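Local coordinates for putative NAD(P)H:FMN oxidoreductase (Porphyromonas gingivalis W83, PDB 3GE5), which probably acts as a flavin-dependent oxidoreductase of the nitroreductase family, binding flavin mononucleotide as its cofactor, at residues A[121-124]-A[125-128]; A[47-50]-A[51-54]. All coordinates share one frame; numbering follows the deposited sequence.

How the contacts relate
Contact 1 (121-124 with 125-128) and contact 2 (47-50 with 51-54) are both local, but they occupy different settings. Contact 1 lies wholly within a helix, buried in the opening turns of helix 120-137, its centre about 9 Å from that of the chain, and meets FMN through I122, D123 and I126. Contact 2 is the loop-to-helix junction where helix 50-62 starts, at the surface, its centre about 16 Å from the chain centre and away from the flavin site. The centres of contact 1 and contact 2 are about 22 Å apart; the nearest atoms of contacts 1 and 2 are about 11 Å apart, without touching. Contact 2 also precedes contact 1 in the chain. Each has neighbours in the second subunit.

Contact 1 (A[121-124]-A[125-128]); sequences DIDT and SIAM. With FMN (flavin mononucleotide), chain J; EDO (1,2-ethanediol), chain N.
I122 and I126, one helical turn apart, meet the dimethylbenzene edge of FMN. I122 CG2 lies at the edge, nearly in the ring plane and 3.2 Å from FMN C7M; I126 CD1, slightly displaced to one side, comes 3.1 Å from FMN C8M. Both distances are tighter than normal van der Waals contact, and nothing is rested on them. The two methyls, I122 CG2 and I126 CD1, are 4.3 Å apart. D123 stands toward the opposite face, with OD1 3.6 Å from FMN C7M; A66 N binds OD1 and S119 OG binds OD2, which fixes the carboxylate's rotation. D121 OD2 accepts a 2.6 Å bond from O2 of an ethanediol, probably from the crystallisation liquor, also held by R114 of the second subunit.

Behind this front, D121 O is gripped twice. S125 OG sits beside its own backbone N (chi1 -64°), a rotation that brings it 2.7 Å from D121 O almost in line with the carbonyl bond, whereas S125 N reaches the same oxygen from 41° above the carbonyl plane. One water donates to T124 OG1 and S125 OG; T124 OG1 is also hydrogen-bonded to V120 O, one turn back.

I122 and I126 thus offer methyls to the methyl edge of the flavin, with D123 OD1 beside them. The flavin's polar groups are bound by S39, Q92, R38 and A147 of the second subunit, in a site shared across the dimer.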
# COMPACT_ATOMS: atom_id res chain seq x y z
N ASP A 121 -7.99 -3.69 -6.10
CA ASP A 121 -7.58 -3.86 -4.68
C ASP A 121 -6.13 -3.47 -4.47
O ASP A 121 -5.78 -2.86 -3.47
CB ASP A 121 -7.89 -5.29 -4.18
CG ASP A 121 -9.34 -5.49 -3.77
OD1 ASP A 121 -10.20 -4.65 -4.12
OD2 ASP A 121 -9.67 -6.49 -3.07
N ILE A 122 -5.25 -3.85 -5.40
CA ILE A 122 -3.86 -3.44 -5.31
C ILE A 122 -3.71 -1.91 -5.33
O ILE A 122 -3.16 -1.32 -4.40
CB ILE A 122 -3.03 -4.12 -6.45
CG1 ILE A 122 -2.99 -5.65 -6.23
CG2 ILE A 122 -1.60 -3.56 -6.59
CD1 ILE A 122 -2.58 -6.43 -7.50
N ASP A 123 -4.20 -1.29 -6.41
CA ASP A 123 -3.92 0.13 -6.64
C ASP A 123 -4.57 1.02 -5.56
O ASP A 123 -3.92 1.93 -5.02
CB ASP A 123 -4.43 0.56 -8.01
CG ASP A 123 -3.62 -0.00 -9.17
OD1 ASP A 123 -2.40 -0.23 -9.02
OD2 ASP A 123 -4.21 -0.13 -10.27
N THR A 124 -5.81 0.71 -5.19
CA THR A 124 -6.47 1.51 -4.15
C THR A 124 -5.73 1.41 -2.82
O THR A 124 -5.72 2.36 -2.01
CB THR A 124 -8.00 1.17 -3.95
OG1 THR A 124 -8.16 -0.19 -3.55
CG2 THR A 124 -8.83 1.49 -5.23
N SER A 125 -5.17 0.23 -2.57
CA SER A 125 -4.41 0.00 -1.35
C SER A 125 -3.09 0.77 -1.31
O SER A 125 -2.62 1.16 -0.23
CB SER A 125 -4.23 -1.49 -1.13
OG SER A 125 -5.48 -2.12 -0.91
N ILE A 126 -2.47 0.99 -2.45
CA ILE A 126 -1.26 1.85 -2.47
C ILE A 126 -1.68 3.29 -2.11
O ILE A 126 -1.04 3.94 -1.26
CB ILE A 126 -0.56 1.82 -3.87
CG1 ILE A 126 -0.18 0.37 -4.29
CG2 ILE A 126 0.67 2.66 -3.84
CD1 ILE A 126 0.29 0.21 -5.77
N ALA A 127 -2.76 3.77 -2.72
CA ALA A 127 -3.23 5.13 -2.43
C ALA A 127 -3.61 5.25 -0.91
O ALA A 127 -3.24 6.24 -0.24
CB ALA A 127 -4.43 5.54 -3.29
N MSE A 128 -4.34 4.25 -0.40
CA MSE A 128 -4.72 4.23 1.02
C MSE A 128 -3.46 4.25 1.91
O MSE A 128 -3.42 4.96 2.92
CB MSE A 128 -5.56 2.99 1.34
CG MSE A 128 -7.02 3.16 0.94
SE MSE A 128 -8.03 4.23 2.24
CE MSE A 128 -7.72 3.14 3.84
N1 FMN J . 6.03 -1.33 -14.29
C2 FMN J . 6.51 -2.29 -15.15
O2 FMN J . 7.38 -1.96 -15.95
N3 FMN J . 6.06 -3.60 -15.12
C4 FMN J . 5.01 -4.00 -14.29
O4 FMN J . 4.59 -5.14 -14.29
C4A FMN J . 4.48 -3.02 -13.43
N5 FMN J . 3.42 -3.31 -12.61
C5A FMN J . 2.93 -2.42 -11.72
C6 FMN J . 1.92 -2.82 -10.81
C7 FMN J . 1.53 -1.96 -9.77
C7M FMN J . 0.43 -2.41 -8.82
C8 FMN J . 2.14 -0.73 -9.64
C8M FMN J . 1.80 0.18 -8.53
C9 FMN J . 3.14 -0.33 -10.53
C9A FMN J . 3.56 -1.19 -11.58
N10 FMN J . 4.54 -0.81 -12.50
C10 FMN J . 5.01 -1.72 -13.43
C1' FMN J . 5.21 0.55 -12.42
C2' FMN J . 4.25 1.66 -12.91
O2' FMN J . 4.25 1.74 -14.34
C3' FMN J . 4.58 3.01 -12.29
O3' FMN J . 4.51 2.93 -10.86
C4' FMN J . 3.63 4.11 -12.83
O4' FMN J . 3.81 4.31 -14.25
C5' FMN J . 3.88 5.39 -12.06
O5' FMN J . 5.23 5.81 -12.28
P FMN J . 6.25 6.11 -11.11
O1P FMN J . 5.73 7.33 -10.39
O2P FMN J . 7.62 6.34 -11.72
O3P FMN J . 6.37 4.88 -10.23
C1 EDO N . -12.86 -8.46 -0.82
O1 EDO N . -14.09 -7.77 -0.47
C2 EDO N . -11.61 -7.58 -0.85
O2 EDO N . -11.75 -6.30 -1.45
O HOH W 1 -7.85 -0.40 -0.67

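Contact 2 (A[47-50]-A[51-54]); sequences PVEE and EKLM
E49 meets two side chains of the first helical turn in different ways. Alongside it runs K52, pointing the same way: the lysine is extended beyond CG, and its aliphatic part slides past the carboxylate, bringing K52 CD to 3.4 Å from E49 OE1. The ammonium group stops short of a salt bridge, with K52 NZ 4.1 Å from E49 OE1; instead, Y173 OH is hydrogen-bonded to both atoms and joins them. L138 O takes a further bond from the lysine, while E49 OE2 pairs with R46.

E51 crosses E49 at a slant. With its CG wedged between the backbone N and the carbonyl carbon (chi1 52°), the side chain bends back toward the start of the helix and sets E51 CD 3.5 Å from E49 CB. The two carboxylate planes stand 57° apart, and the like charges keep their distance, E49 OE2 to E51 OE2 being 5.6 Å. E50 turns to a different partner, forming a salt bridge with R78.

E49 is the N-cap residue, and its carbonyl oxygen, E49 O, receives L53 N at 3.2 Å in a nearly straight bond (167°), with a weak second one from K52 N. The cluster of acids at this end would probably interact favourably with the helix dipole.

Helix 50-62 thus starts against several elements: V48 packs on L140 in the loop between helix 120-137 and strand 141-145, L53 on R78 just beyond strand 72-77, Y173 follows strand 163-172, and M54 touches F195 of the second subunit.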
# COMPACT_ATOMS: atom_id res chain seq x y z
N PRO A 47 -10.70 20.19 15.38
CA PRO A 47 -10.86 20.09 13.95
C PRO A 47 -9.54 19.87 13.21
O PRO A 47 -8.48 20.43 13.59
CB PRO A 47 -11.47 21.44 13.56
CG PRO A 47 -11.38 22.30 14.71
CD PRO A 47 -11.08 21.51 15.92
N VAL A 48 -9.62 19.05 12.17
CA VAL A 48 -8.48 18.80 11.28
C VAL A 48 -8.31 19.99 10.33
O VAL A 48 -9.25 20.38 9.64
CB VAL A 48 -8.67 17.48 10.52
CG1 VAL A 48 -7.53 17.24 9.53
CG2 VAL A 48 -8.81 16.31 11.51
N GLU A 49 -7.12 20.57 10.31
CA GLU A 49 -6.86 21.73 9.46
C GLU A 49 -7.06 21.37 8.01
O GLU A 49 -6.65 20.31 7.57
CB GLU A 49 -5.44 22.26 9.66
CG GLU A 49 -5.18 22.86 11.02
CD GLU A 49 -4.76 21.85 12.09
OE1 GLU A 49 -4.94 20.63 11.92
OE2 GLU A 49 -4.22 22.31 13.12
N GLU A 50 -7.69 22.27 7.25
CA GLU A 50 -7.91 22.09 5.82
C GLU A 50 -6.65 21.66 5.07
O GLU A 50 -6.70 20.78 4.21
CB GLU A 50 -8.44 23.40 5.21
CG GLU A 50 -9.09 23.24 3.86
CD GLU A 50 -10.44 22.53 3.95
OE1 GLU A 50 -10.93 22.36 5.09
OE2 GLU A 50 -10.99 22.15 2.89
N GLU A 51 -5.54 22.33 5.39
CA GLU A 51 -4.28 22.09 4.68
C GLU A 51 -3.77 20.68 4.95
O GLU A 51 -3.11 20.10 4.07
CB GLU A 51 -3.22 23.12 5.08
CG GLU A 51 -3.00 23.29 6.60
CD GLU A 51 -3.88 24.40 7.30
OE1 GLU A 51 -5.08 24.68 6.91
OE2 GLU A 51 -3.36 24.97 8.30
N LYS A 52 -4.07 20.13 6.13
CA LYS A 52 -3.66 18.76 6.44
C LYS A 52 -4.51 17.74 5.65
O LYS A 52 -3.99 16.75 5.11
CB LYS A 52 -3.73 18.44 7.96
CG LYS A 52 -2.69 19.19 8.81
CD LYS A 52 -2.62 18.73 10.26
CE LYS A 52 -1.45 19.42 10.98
NZ LYS A 52 -1.23 18.95 12.38
N LEU A 53 -5.83 17.96 5.59
CA LEU A 53 -6.72 17.13 4.75
C LEU A 53 -6.30 17.16 3.27
O LEU A 53 -6.22 16.11 2.62
CB LEU A 53 -8.20 17.55 4.88
CG LEU A 53 -9.19 16.68 4.12
CD1 LEU A 53 -9.00 15.18 4.45
CD2 LEU A 53 -10.66 17.14 4.38
N MSE A 54 -6.00 18.35 2.76
CA MSE A 54 -5.55 18.50 1.38
C MSE A 54 -4.22 17.75 1.11
O MSE A 54 -4.05 17.18 0.05
CB MSE A 54 -5.48 19.96 0.94
CG MSE A 54 -6.82 20.68 0.95
SE MSE A 54 -8.28 19.75 0.04
CE MSE A 54 -7.30 19.21 -1.57